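PDB 7JTA: NTF2-like nuclease/anti-CRISPR, which acts as an anti-CRISPR that relieves DNA torsion in target plasmids and impairs SpyCas9 activity, and is a putative nuclease. Local coordinates for residues 26-39 and 47-59. Numbering follows the deposited sequence.
Sequences ILVDDGLRYRQLSV and DIIRIVPISTVLI. With NO3 (nitrate ion), chain C; NO3 (nitrate ion), chain E.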
loop_
_atom_site.group_PDB
_atom_site.type_symbol
_atom_site.label_atom_id
_atom_site.label_comp_id
_atom_site.label_asym_id
_atom_site.label_seq_id
_atom_site.Cartn_x
_atom_site.Cartn_y
_atom_site.Cartn_z
ATOM N N ILE A 26 5.541 -8.707 -8.548
ATOM C CA ILE A 26 4.500 -9.693 -8.300
ATOM C C ILE A 26 5.176 -10.923 -7.723
ATOM O O ILE A 26 5.999 -11.557 -8.392
ATOM C CB ILE A 26 3.729 -10.037 -9.580
ATOM C CG1 ILE A 26 3.088 -8.782 -10.171
ATOM C CG2 ILE A 26 2.666 -11.075 -9.276
ATOM C CD1 ILE A 26 2.252 -7.997 -9.192
ATOM N N LEU A 27 4.851 -11.251 -6.477
ATOM C CA LEU A 27 5.423 -12.399 -5.791
ATOM C C LEU A 27 4.415 -13.537 -5.738
ATOM O O LEU A 27 3.209 -13.307 -5.608
ATOM C CB LEU A 27 5.853 -12.019 -4.373
ATOM C CG LEU A 27 6.703 -10.754 -4.260
ATOM C CD1 LEU A 27 7.172 -10.546 -2.831
ATOM C CD2 LEU A 27 7.887 -10.806 -5.213
ATOM N N VAL A 28 4.911 -14.763 -5.852
ATOM C CA VAL A 28 4.098 -15.960 -5.681
ATOM C C VAL A 28 4.771 -16.839 -4.639
ATOM O O VAL A 28 5.916 -17.267 -4.828
ATOM C CB VAL A 28 3.904 -16.732 -6.994
ATOM C CG1 VAL A 28 3.190 -18.043 -6.722
ATOM C CG2 VAL A 28 3.108 -15.902 -7.981
ATOM N N ASP A 29 4.069 -17.094 -3.537
ATOM C CA ASP A 29 4.568 -17.949 -2.470
ATOM C C ASP A 29 3.450 -18.876 -2.029
ATOM O O ASP A 29 2.332 -18.420 -1.770
ATOM C CB ASP A 29 5.076 -17.132 -1.277
ATOM C CG ASP A 29 5.843 -17.980 -0.279
ATOM O OD1 ASP A 29 6.491 -17.404 0.619
ATOM O OD2 ASP A 29 5.833 -19.223 -0.420
ATOM N N ASP A 30 3.752 -20.172 -1.953
ATOM C CA ASP A 30 2.787 -21.176 -1.508
ATOM C C ASP A 30 1.458 -21.045 -2.255
ATOM O O ASP A 30 0.379 -21.197 -1.679
ATOM C CB ASP A 30 2.577 -21.094 0.006
ATOM N N GLY A 31 1.536 -20.756 -3.554
ATOM C CA GLY A 31 0.359 -20.724 -4.397
ATOM C C GLY A 31 -0.437 -19.438 -4.361
ATOM O O GLY A 31 -1.495 -19.366 -5.002
ATOM N N LEU A 32 0.026 -18.419 -3.649
ATOM C CA LEU A 32 -0.683 -17.154 -3.559
ATOM C C LEU A 32 0.119 -16.053 -4.239
ATOM O O LEU A 32 1.350 -16.108 -4.305
ATOM C CB LEU A 32 -0.963 -16.795 -2.099
ATOM C CG LEU A 32 -1.863 -17.823 -1.406
ATOM C CD1 LEU A 32 -2.035 -17.525 0.076
ATOM C CD2 LEU A 32 -3.214 -17.883 -2.106
ATOM N N ARG A 33 -0.594 -15.055 -4.751
ATOM C CA ARG A 33 -0.005 -13.974 -5.527
ATOM C C ARG A 33 -0.039 -12.678 -4.724
ATOM O O ARG A 33 -1.083 -12.305 -4.175
ATOM C CB ARG A 33 -0.762 -13.823 -6.849
ATOM C CG ARG A 33 -0.309 -12.692 -7.745
ATOM C CD ARG A 33 -1.047 -12.749 -9.078
ATOM N NE ARG A 33 -0.322 -13.526 -10.081
ATOM C CZ ARG A 33 -0.351 -14.852 -10.176
ATOM N NH1 ARG A 33 -1.070 -15.570 -9.326
ATOM N NH2 ARG A 33 0.345 -15.461 -11.129
ATOM N N TYR A 34 1.097 -11.983 -4.673
ATOM C CA TYR A 34 1.223 -10.747 -3.914
ATOM C C TYR A 34 1.788 -9.635 -4.790
ATOM O O TYR A 34 2.586 -9.881 -5.698
ATOM C CB TYR A 34 2.123 -10.940 -2.684
ATOM C CG TYR A 34 1.561 -11.895 -1.660
ATOM C CD1 TYR A 34 1.888 -13.247 -1.687
ATOM C CD2 TYR A 34 0.697 -11.447 -0.669
ATOM C CE1 TYR A 34 1.373 -14.123 -0.751
ATOM C CE2 TYR A 34 0.177 -12.317 0.271
ATOM C CZ TYR A 34 0.517 -13.651 0.226
ATOM O OH TYR A 34 -0.003 -14.513 1.164
ATOM N N ARG A 35 1.379 -8.403 -4.494
ATOM C CA ARG A 35 1.917 -7.211 -5.137
ATOM C C ARG A 35 2.730 -6.427 -4.116
ATOM O O ARG A 35 2.178 -5.938 -3.124
ATOM C CB ARG A 35 0.805 -6.340 -5.721
ATOM C CG ARG A 35 1.323 -5.073 -6.380
ATOM C CD ARG A 35 0.203 -4.291 -7.035
ATOM N NE ARG A 35 0.707 -3.335 -8.016
ATOM C CZ ARG A 35 0.649 -2.014 -7.872
ATOM N NH1 ARG A 35 0.106 -1.485 -6.783
ATOM N NH2 ARG A 35 1.136 -1.221 -8.817
ATOM N N GLN A 36 4.032 -6.309 -4.364
ATOM C CA GLN A 36 4.950 -5.582 -3.498
ATOM C C GLN A 36 5.385 -4.280 -4.154
ATOM O O GLN A 36 5.825 -4.278 -5.309
ATOM C CB GLN A 36 6.179 -6.430 -3.172
ATOM C CG GLN A 36 7.187 -5.721 -2.280
ATOM C CD GLN A 36 8.290 -6.646 -1.817
ATOM O OE1 GLN A 36 9.369 -6.690 -2.408
ATOM N NE2 GLN A 36 8.021 -7.396 -0.753
ATOM N N LEU A 37 5.263 -3.179 -3.418
ATOM C CA LEU A 37 5.761 -1.876 -3.838
ATOM C C LEU A 37 7.005 -1.540 -3.028
ATOM O O LEU A 37 6.978 -1.596 -1.795
ATOM C CB LEU A 37 4.696 -0.798 -3.644
ATOM C CG LEU A 37 3.447 -0.975 -4.499
ATOM C CD1 LEU A 37 2.386 0.026 -4.089
ATOM C CD2 LEU A 37 3.794 -0.821 -5.969
ATOM N N SER A 38 8.090 -1.194 -3.719
ATOM C CA SER A 38 9.352 -0.876 -3.069
ATOM C C SER A 38 9.930 0.423 -3.618
ATOM O O SER A 38 9.530 0.913 -4.676
ATOM C CB SER A 38 10.373 -2.004 -3.252
ATOM O OG SER A 38 9.769 -3.269 -3.060
ATOM N N VAL A 39 10.892 0.967 -2.878
ATOM C CA VAL A 39 11.705 2.094 -3.321
ATOM C C VAL A 39 13.135 1.600 -3.468
ATOM O O VAL A 39 13.711 1.057 -2.518
ATOM C CB VAL A 39 11.639 3.273 -2.343
ATOM C CG1 VAL A 39 12.634 4.331 -2.749
ATOM C CG2 VAL A 39 10.246 3.851 -2.323
ATOM N N ASP A 47 22.786 2.709 -10.760
ATOM C CA ASP A 47 22.474 1.361 -10.314
ATOM C C ASP A 47 21.731 1.392 -8.982
ATOM O O ASP A 47 21.834 2.343 -8.203
ATOM C CB ASP A 47 23.749 0.532 -10.171
ATOM C CG ASP A 47 24.638 0.620 -11.391
ATOM O OD1 ASP A 47 24.116 0.515 -12.522
ATOM O OD2 ASP A 47 25.862 0.801 -11.216
ATOM N N ILE A 48 20.984 0.326 -8.721
ATOM C CA ILE A 48 20.229 0.200 -7.482
ATOM C C ILE A 48 21.124 -0.446 -6.433
ATOM O O ILE A 48 21.619 -1.563 -6.624
ATOM C CB ILE A 48 18.943 -0.611 -7.697
ATOM C CG1 ILE A 48 17.923 0.219 -8.480
ATOM C CG2 ILE A 48 18.365 -1.075 -6.363
ATOM C CD1 ILE A 48 16.713 -0.569 -8.949
ATOM N N ILE A 49 21.327 0.256 -5.325
ATOM C CA ILE A 49 22.205 -0.208 -4.260
ATOM C C ILE A 49 21.430 -0.699 -3.045
ATOM O O ILE A 49 22.011 -1.405 -2.206
ATOM C CB ILE A 49 23.206 0.889 -3.846
ATOM C CG1 ILE A 49 22.468 2.057 -3.192
ATOM C CG2 ILE A 49 23.992 1.372 -5.052
ATOM C CD1 ILE A 49 23.331 3.281 -2.966
ATOM N N ARG A 50 20.154 -0.348 -2.917
ATOM C CA ARG A 50 19.350 -0.754 -1.776
ATOM C C ARG A 50 17.888 -0.735 -2.185
ATOM O O ARG A 50 17.439 0.198 -2.855
ATOM C CB ARG A 50 19.574 0.175 -0.577
ATOM C CG ARG A 50 18.816 -0.234 0.676
ATOM C CD ARG A 50 18.947 0.802 1.784
ATOM N NE ARG A 50 18.310 0.349 3.018
ATOM C CZ ARG A 50 18.025 1.132 4.054
ATOM N NH1 ARG A 50 18.312 2.427 4.019
ATOM N NH2 ARG A 50 17.444 0.619 5.130
ATOM N N ILE A 51 17.156 -1.769 -1.783
ATOM C CA ILE A 51 15.712 -1.849 -1.971
ATOM C C ILE A 51 15.056 -1.704 -0.607
ATOM O O ILE A 51 15.418 -2.414 0.339
ATOM C CB ILE A 51 15.294 -3.175 -2.635
ATOM C CG1 ILE A 51 15.974 -3.348 -3.996
ATOM C CG2 ILE A 51 13.779 -3.243 -2.791
ATOM C CD1 ILE A 51 15.279 -2.631 -5.127
ATOM N N VAL A 52 14.096 -0.797 -0.502
ATOM C CA VAL A 52 13.361 -0.567 0.731
ATOM C C VAL A 52 11.909 -0.946 0.487
ATOM O O VAL A 52 11.126 -0.144 -0.023
ATOM C CB VAL A 52 13.480 0.896 1.193
ATOM C CG1 VAL A 52 12.586 1.145 2.397
ATOM C CG2 VAL A 52 14.927 1.233 1.505
ATOM N N PRO A 53 11.504 -2.157 0.862
ATOM C CA PRO A 53 10.106 -2.557 0.664
ATOM C C PRO A 53 9.165 -1.657 1.448
ATOM O O PRO A 53 9.426 -1.303 2.599
ATOM C CB PRO A 53 10.070 -4.002 1.175
ATOM C CG PRO A 53 11.489 -4.461 1.111
ATOM C CD PRO A 53 12.317 -3.252 1.411
ATOM N N ILE A 54 8.071 -1.268 0.802
ATOM C CA ILE A 54 7.104 -0.356 1.387
ATOM C C ILE A 54 5.816 -1.072 1.769
ATOM O O ILE A 54 5.269 -0.830 2.845
ATOM C CB ILE A 54 6.810 0.827 0.440
ATOM C CG1 ILE A 54 8.072 1.661 0.211
ATOM C CG2 ILE A 54 5.675 1.679 0.993
ATOM C CD1 ILE A 54 7.815 2.899 -0.609
ATOM N N SER A 55 5.321 -1.958 0.906
ATOM C CA SER A 55 4.065 -2.635 1.183
ATOM C C SER A 55 3.942 -3.867 0.300
ATOM O O SER A 55 4.396 -3.877 -0.845
ATOM C CB SER A 55 2.874 -1.703 0.963
ATOM O OG SER A 55 2.559 -1.606 -0.411
ATOM N N THR A 56 3.348 -4.913 0.868
ATOM C CA THR A 56 2.986 -6.120 0.142
ATOM C C THR A 56 1.531 -6.436 0.451
ATOM O O THR A 56 1.085 -6.273 1.589
ATOM C CB THR A 56 3.873 -7.300 0.520
ATOM O OG1 THR A 56 5.252 -6.921 0.397
ATOM C CG2 THR A 56 3.594 -8.482 -0.398
ATOM N N VAL A 57 0.784 -6.851 -0.568
ATOM C CA VAL A 57 -0.641 -7.121 -0.419
ATOM C C VAL A 57 -1.003 -8.348 -1.241
ATOM O O VAL A 57 -0.449 -8.571 -2.323
ATOM C CB VAL A 57 -1.502 -5.915 -0.846
ATOM C CG1 VAL A 57 -2.966 -6.205 -0.603
ATOM C CG2 VAL A 57 -1.073 -4.672 -0.089
ATOM N N LEU A 58 -1.932 -9.143 -0.717
ATOM C CA LEU A 58 -2.456 -10.286 -1.450
ATOM C C LEU A 58 -3.325 -9.816 -2.609
ATOM O O LEU A 58 -4.146 -8.906 -2.453
ATOM C CB LEU A 58 -3.262 -11.186 -0.515
ATOM C CG LEU A 58 -3.787 -12.504 -1.085
ATOM C CD1 LEU A 58 -2.655 -13.484 -1.330
ATOM C CD2 LEU A 58 -4.802 -13.105 -0.139
ATOM N N ILE A 59 -3.131 -10.421 -3.776
ATOM C CA ILE A 59 -3.965 -10.127 -4.936
ATOM C C ILE A 59 -4.532 -11.423 -5.496
ATOM O O ILE A 59 -5.400 -11.402 -6.369
ATOM C CB ILE A 59 -3.183 -9.360 -6.017
ATOM C CG1 ILE A 59 -1.971 -10.176 -6.472
ATOM C CG2 ILE A 59 -2.774 -7.981 -5.511
ATOM C CD1 ILE A 59 -1.117 -9.476 -7.497
ATOM O OXT ILE A 59 -4.138 -12.517 -5.083
HETATM N N NO3 C . 16.667 3.555 6.845
HETATM O O1 NO3 C . 16.917 3.407 5.614
HETATM O O2 NO3 C . 17.022 2.659 7.669
HETATM O O3 NO3 C . 16.066 4.597 7.248
HETATM N N NO3 E . 11.886 -6.955 -4.918
HETATM O O1 NO3 E . 11.406 -5.882 -4.449
HETATM O O2 NO3 E . 12.773 -6.923 -5.823
HETATM O O3 NO3 E . 11.478 -8.068 -4.478
#
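Tyr-34 to Val-39 pair antiparallel with Leu-58 back to Val-52, the axes of 32-39 and 48-58 at 140°, and a classic beta bulge shifts the register where Ile-54 and Ser-55 both face Leu-37. There Leu-37 O takes two bonds in its carbonyl plane, from Ile-54 N at 2.8 Å and Ser-55 N at 3.2 Å. Toward the C-terminus the ladder ends with Ile-59 N giving a nearly straight bond to Arg-33 O, 2.8 Å long.

On one face of the sheet, Leu-58 lays CD1 over the ring of Tyr-34, 3.8 Å from its centroid, a CH-pi contact offset toward the CE2-CZ edge of the ring face. Next along, the extended Gln-36 chain (CG anti to the backbone N, chi1 179°) carries its amide past Thr-56, and NE2 donates to OG1 at 3.0 Å, with OG1 lying in the amide plane. Ser-38 CB rests on Ile-51 CG2, 3.7 Å away. At the C-terminus the side chain of Ile-59 crosses the aliphatic part of Arg-33, whose guanidinium forms a salt bridge with Glu-9.

This hairpin, strands 32-42 and 48-58, forms one side of the chain's four-stranded antiparallel sheet: strand 20-29 flanks 32-42, while 48-58 is outermost within the chain. Residues 55-57 pair with a strand of the second subunit, which continues the sheet, and Tyr-34 OH bonds to Pro-53 O of that subunit.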